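Local coordinates for protein PpBBE-like 1 D396N (Physcomitrella patens subsp. patens, PDB 6EO5) that probably oxidises cellobiose as a bi-covalently flavinylated oxidase of the berberine bridge enzyme-like family, using FAD as its cofactor, at residues L165-A177 with A185-G199. Sequence-based numbering, arbitrary orientation.
Sequences LVTDNILEVQLVA and ANAQKNKDLYFAIRG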
loop_
_atom_site.group_PDB
_atom_site.type_symbol
_atom_site.label_atom_id
_atom_site.label_comp_id
_atom_site.label_asym_id
_atom_site.label_seq_id
_atom_site.Cartn_x
_atom_site.Cartn_y
_atom_site.Cartn_z
ATOM N N LEU A 165 -11.278 1.264 0.909
ATOM C CA LEU A 165 -9.859 1.026 1.140
ATOM C C LEU A 165 -9.662 0.359 2.496
ATOM O O LEU A 165 -10.523 0.426 3.373
ATOM C CB LEU A 165 -9.063 2.337 1.096
ATOM C CG LEU A 165 -9.217 3.250 -0.125
ATOM C CD1 LEU A 165 -8.660 4.630 0.176
ATOM C CD2 LEU A 165 -8.557 2.660 -1.371
ATOM N N VAL A 166 -8.503 -0.284 2.669
ATOM C CA VAL A 166 -8.157 -0.830 3.980
ATOM C C VAL A 166 -8.287 0.248 5.042
ATOM O O VAL A 166 -8.891 0.035 6.102
ATOM C CB VAL A 166 -6.740 -1.423 3.965
ATOM C CG1 VAL A 166 -6.419 -2.042 5.298
ATOM C CG2 VAL A 166 -6.625 -2.444 2.875
ATOM N N THR A 167 -7.742 1.436 4.759
ATOM C CA THR A 167 -7.774 2.513 5.740
ATOM C C THR A 167 -9.211 2.893 6.075
ATOM O O THR A 167 -9.510 3.229 7.223
ATOM C CB THR A 167 -6.945 3.719 5.233
ATOM O OG1 THR A 167 -6.302 4.371 6.337
ATOM C CG2 THR A 167 -7.789 4.744 4.462
ATOM N N ASP A 168 -10.128 2.770 5.114
ATOM C CA ASP A 168 -11.533 3.064 5.356
ATOM C C ASP A 168 -12.186 2.080 6.316
ATOM O O ASP A 168 -13.316 2.326 6.760
ATOM C CB ASP A 168 -12.309 3.042 4.036
ATOM C CG ASP A 168 -12.069 4.270 3.181
ATOM O OD1 ASP A 168 -11.878 5.364 3.754
ATOM O OD2 ASP A 168 -12.096 4.135 1.933
ATOM N N ASN A 169 -11.534 0.957 6.609
ATOM C CA ASN A 169 -12.109 -0.085 7.446
ATOM C C ASN A 169 -11.400 -0.199 8.786
ATOM O O ASN A 169 -11.701 -1.110 9.567
ATOM C CB ASN A 169 -12.086 -1.425 6.710
ATOM C CG ASN A 169 -13.113 -1.495 5.607
ATOM O OD1 ASN A 169 -14.276 -1.779 5.862
ATOM N ND2 ASN A 169 -12.692 -1.229 4.369
ATOM N N ILE A 170 -10.439 0.684 9.050
ATOM C CA ILE A 170 -9.884 0.812 10.387
ATOM C C ILE A 170 -10.969 1.384 11.290
ATOM O O ILE A 170 -11.427 2.517 11.098
ATOM C CB ILE A 170 -8.630 1.695 10.382
ATOM C CG1 ILE A 170 -7.508 1.047 9.560
ATOM C CG2 ILE A 170 -8.192 1.996 11.805
ATOM C CD1 ILE A 170 -6.251 1.919 9.408
ATOM N N LEU A 171 -11.415 0.586 12.258
ATOM C CA LEU A 171 -12.374 1.042 13.252
ATOM C C LEU A 171 -11.690 1.584 14.496
ATOM O O LEU A 171 -12.292 2.393 15.220
ATOM C CB LEU A 171 -13.317 -0.102 13.648
ATOM C CG LEU A 171 -14.456 -0.518 12.719
ATOM C CD1 LEU A 171 -14.980 -1.857 13.139
ATOM C CD2 LEU A 171 -15.576 0.503 12.773
ATOM N N GLU A 172 -10.441 1.176 14.733
ATOM C CA GLU A 172 -9.697 1.545 15.923
ATOM C C GLU A 172 -8.265 1.045 15.788
ATOM O O GLU A 172 -8.023 -0.009 15.196
ATOM C CB GLU A 172 -10.351 0.954 17.175
ATOM C CG GLU A 172 -9.682 1.338 18.475
ATOM C CD GLU A 172 -10.114 0.470 19.645
ATOM O OE1 GLU A 172 -11.210 0.718 20.197
ATOM O OE2 GLU A 172 -9.352 -0.465 20.006
ATOM N N VAL A 173 -7.319 1.811 16.338
ATOM C CA VAL A 173 -5.938 1.370 16.497
ATOM C C VAL A 173 -5.530 1.548 17.950
ATOM O O VAL A 173 -6.126 2.324 18.702
ATOM C CB VAL A 173 -4.931 2.137 15.601
ATOM C CG1 VAL A 173 -5.126 1.798 14.143
ATOM C CG2 VAL A 173 -5.040 3.631 15.835
ATOM N N GLN A 174 -4.480 0.828 18.330
ATOM C CA GLN A 174 -3.741 1.094 19.553
ATOM C C GLN A 174 -2.278 1.271 19.200
ATOM O O GLN A 174 -1.728 0.478 18.427
ATOM C CB GLN A 174 -3.889 -0.033 20.555
ATOM C CG GLN A 174 -5.321 -0.290 20.891
ATOM C CD GLN A 174 -5.451 -1.327 21.954
ATOM O OE1 GLN A 174 -4.444 -1.780 22.518
ATOM N NE2 GLN A 174 -6.687 -1.720 22.248
ATOM N N LEU A 175 -1.653 2.305 19.765
ATOM C CA LEU A 175 -0.252 2.582 19.496
ATOM C C LEU A 175 0.454 3.012 20.776
ATOM O O LEU A 175 -0.172 3.434 21.749
ATOM C CB LEU A 175 -0.081 3.659 18.406
ATOM C CG LEU A 175 -0.657 5.048 18.670
ATOM C CD1 LEU A 175 0.420 5.983 19.210
ATOM C CD2 LEU A 175 -1.270 5.593 17.395
ATOM N N VAL A 176 1.777 2.892 20.746
ATOM C CA VAL A 176 2.668 3.420 21.772
ATOM C C VAL A 176 3.139 4.789 21.300
ATOM O O VAL A 176 3.829 4.892 20.278
ATOM C CB VAL A 176 3.855 2.471 22.011
ATOM C CG1 VAL A 176 4.855 3.075 22.984
ATOM C CG2 VAL A 176 3.354 1.126 22.503
ATOM N N ALA A 177 2.766 5.839 22.031
ATOM C CA ALA A 177 3.064 7.206 21.622
ATOM C C ALA A 177 4.502 7.601 21.987
ATOM O O ALA A 177 5.283 6.814 22.532
ATOM C CB ALA A 177 2.056 8.174 22.237
ATOM N N ALA A 185 -7.310 4.946 19.671
ATOM C CA ALA A 185 -7.905 5.918 18.767
ATOM C C ALA A 185 -9.031 5.253 17.995
ATOM O O ALA A 185 -8.825 4.193 17.394
ATOM C CB ALA A 185 -6.863 6.481 17.796
ATOM N N ASN A 186 -10.208 5.877 18.012
ATOM C CA ASN A 186 -11.369 5.442 17.240
ATOM C C ASN A 186 -12.304 6.636 17.087
ATOM O O ASN A 186 -11.949 7.768 17.433
ATOM C CB ASN A 186 -12.078 4.259 17.905
ATOM C CG ASN A 186 -12.393 4.521 19.368
ATOM O OD1 ASN A 186 -13.101 5.479 19.713
ATOM N ND2 ASN A 186 -11.867 3.668 20.238
ATOM N N ALA A 187 -13.520 6.381 16.589
ATOM C CA ALA A 187 -14.462 7.473 16.358
ATOM C C ALA A 187 -14.855 8.198 17.647
ATOM O O ALA A 187 -15.378 9.316 17.580
ATOM C CB ALA A 187 -15.706 6.950 15.641
ATOM N N GLN A 188 -14.600 7.605 18.816
ATOM C CA GLN A 188 -14.897 8.249 20.092
ATOM C C GLN A 188 -13.645 8.770 20.786
ATOM O O GLN A 188 -13.529 9.974 21.029
ATOM C CB GLN A 188 -15.653 7.289 21.020
ATOM C CG GLN A 188 -17.136 7.217 20.729
ATOM C CD GLN A 188 -17.440 6.518 19.416
ATOM O OE1 GLN A 188 -16.949 5.410 19.157
ATOM N NE2 GLN A 188 -18.246 7.164 18.571
ATOM N N LYS A 189 -12.694 7.898 21.102
ATOM C CA LYS A 189 -11.512 8.272 21.867
ATOM C C LYS A 189 -10.416 8.791 20.927
ATOM O O LYS A 189 -10.027 8.099 19.977
ATOM C CB LYS A 189 -11.032 7.061 22.678
ATOM C CG LYS A 189 -10.152 7.396 23.878
ATOM C CD LYS A 189 -9.674 6.130 24.585
ATOM C CE LYS A 189 -8.551 6.425 25.581
ATOM N NZ LYS A 189 -8.007 5.192 26.236
ATOM N N ASN A 190 -9.932 10.014 21.180
ATOM C CA ASN A 190 -8.789 10.582 20.450
ATOM C C ASN A 190 -9.070 10.711 18.948
ATOM O O ASN A 190 -8.303 10.231 18.113
ATOM C CB ASN A 190 -7.526 9.750 20.689
ATOM C CG ASN A 190 -7.021 9.851 22.116
ATOM O OD1 ASN A 190 -7.081 10.913 22.723
ATOM N ND2 ASN A 190 -6.522 8.748 22.656
ATOM N N LYS A 191 -10.178 11.387 18.611
ATOM C CA LYS A 191 -10.610 11.497 17.216
ATOM C C LYS A 191 -9.530 12.090 16.309
ATOM O O LYS A 191 -9.461 11.749 15.119
ATOM C CB LYS A 191 -11.877 12.352 17.124
ATOM C CG LYS A 191 -12.984 11.935 18.081
ATOM C CD LYS A 191 -14.251 12.763 17.874
ATOM C CE LYS A 191 -15.303 12.402 18.918
ATOM N NZ LYS A 191 -16.623 13.047 18.661
ATOM N N ASP A 192 -8.692 12.986 16.841
ATOM C CA ASP A 192 -7.651 13.620 16.029
ATOM C C ASP A 192 -6.612 12.598 15.578
ATOM O O ASP A 192 -6.283 12.508 14.389
ATOM C CB ASP A 192 -6.990 14.767 16.815
ATOM C CG ASP A 192 -6.521 14.351 18.224
ATOM O OD1 ASP A 192 -7.139 13.460 18.847
ATOM O OD2 ASP A 192 -5.535 14.928 18.720
ATOM N N LEU A 193 -6.092 11.811 16.521
ATOM C CA LEU A 193 -5.181 10.727 16.178
ATOM C C LEU A 193 -5.850 9.725 15.243
ATOM O O LEU A 193 -5.205 9.169 14.343
ATOM C CB LEU A 193 -4.705 10.052 17.460
ATOM C CG LEU A 193 -3.567 9.052 17.354
ATOM C CD1 LEU A 193 -2.358 9.712 16.757
ATOM C CD2 LEU A 193 -3.259 8.523 18.733
ATOM N N TYR A 194 -7.152 9.494 15.431
ATOM C CA TYR A 194 -7.863 8.546 14.586
ATOM C C TYR A 194 -7.969 9.067 13.156
ATOM O O TYR A 194 -7.826 8.303 12.199
ATOM C CB TYR A 194 -9.243 8.253 15.189
ATOM C CG TYR A 194 -10.083 7.236 14.441
ATOM C CD1 TYR A 194 -9.624 5.937 14.221
ATOM C CD2 TYR A 194 -11.353 7.571 13.976
ATOM C CE1 TYR A 194 -10.410 5.002 13.542
ATOM C CE2 TYR A 194 -12.145 6.649 13.304
ATOM C CZ TYR A 194 -11.667 5.376 13.086
ATOM O OH TYR A 194 -12.464 4.486 12.406
ATOM N N PHE A 195 -8.206 10.367 12.996
ATOM C CA PHE A 195 -8.167 10.984 11.670
ATOM C C PHE A 195 -6.796 10.818 11.016
ATOM O O PHE A 195 -6.692 10.440 9.839
ATOM C CB PHE A 195 -8.537 12.460 11.803
ATOM C CG PHE A 195 -8.405 13.248 10.548
ATOM C CD1 PHE A 195 -7.179 13.794 10.177
ATOM C CD2 PHE A 195 -9.514 13.513 9.771
ATOM C CE1 PHE A 195 -7.050 14.548 9.033
ATOM C CE2 PHE A 195 -9.396 14.274 8.615
ATOM C CZ PHE A 195 -8.161 14.789 8.248
ATOM N N ALA A 196 -5.728 11.085 11.768
ATOM C CA ALA A 196 -4.391 11.091 11.184
ATOM C C ALA A 196 -3.972 9.710 10.686
ATOM O O ALA A 196 -3.327 9.601 9.632
ATOM C CB ALA A 196 -3.376 11.617 12.199
ATOM N N ILE A 197 -4.297 8.645 11.430
ATOM C CA ILE A 197 -3.725 7.339 11.101
ATOM C C ILE A 197 -4.426 6.705 9.901
ATOM O O ILE A 197 -3.878 5.780 9.291
ATOM C CB ILE A 197 -3.732 6.379 12.312
ATOM C CG1 ILE A 197 -5.156 6.023 12.743
ATOM C CG2 ILE A 197 -2.953 6.946 13.494
ATOM C CD1 ILE A 197 -5.694 4.737 12.099
ATOM N N ARG A 198 -5.622 7.181 9.544
ATOM C CA ARG A 198 -6.331 6.729 8.348
ATOM C C ARG A 198 -5.832 7.488 7.113
ATOM O O ARG A 198 -6.539 8.295 6.504
ATOM C CB ARG A 198 -7.833 6.905 8.534
ATOM C CG ARG A 198 -8.477 5.845 9.402
ATOM C CD ARG A 198 -9.369 6.441 10.487
ATOM N NE ARG A 198 -10.761 6.645 10.084
ATOM C CZ ARG A 198 -11.443 7.770 10.293
ATOM N NH1 ARG A 198 -10.872 8.797 10.907
ATOM N NH2 ARG A 198 -12.706 7.862 9.905
ATOM N N GLY A 199 -4.585 7.203 6.733
ATOM C CA GLY A 199 -3.996 7.870 5.589
ATOM C C GLY A 199 -2.605 8.453 5.805
ATOM O O GLY A 199 -1.820 8.562 4.856
#
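OD1 of Asn186, whose amide also reaches Glu172 across the strand pair, accepts two backbone N-H groups at 2.8 Å, from Gln188 N and Lys189 N. The bond from Gln188 N, on an in-plane lone pair, closes an Asx turn; that from Lys189 N, well above the carbonyl plane, completes an Asx motif. ND2 of Asn186 donates to OE1 of Glu172 over 3.0 Å, but the N-H...O angle of 137° and an approach on the anti side, tilted from the carboxylate plane, mark a bent bond. With CG lodged between backbone N and carbonyl carbon (chi1 51°), the amide can serve turn and neighbouring strand together. Replacing it with an alanine would probably leave those two N-H groups without their acceptor and OE1 of Glu172 without its mate. Beside it, Val173 and Ala185 form an antiparallel hydrogen-bonded pair: Val173 N to Ala185 O and Ala185 N to Val173 O are both 3.0 Å.

The helix 191-199 crosses strand 170-176 at 102°. OH of Tyr194 donates to O of Ile170 at 2.6 Å, the acceptor lying near the ring plane at its edge. One ring face meets CA of Asn186, the opposite one CD of Arg198. Deeper in, CD1 of Ile197 touches CG1 of Val173 at 3.6 Å and CG2 of Ile170, while Leu175 and Leu193 meet tip to tip through their CD2 methyls. OG1 of Thr167 lies against CA of Arg198, yet its hydrogen bond goes to Ala151 O. Strand 207-217 flanks strand 170-176, where Leu171 and Glu172 both face Thr212 in a classic bulge. A beta hairpin is thus backed by the helix that follows it, within the FAD-binding part of a VAO-type flavoprotein.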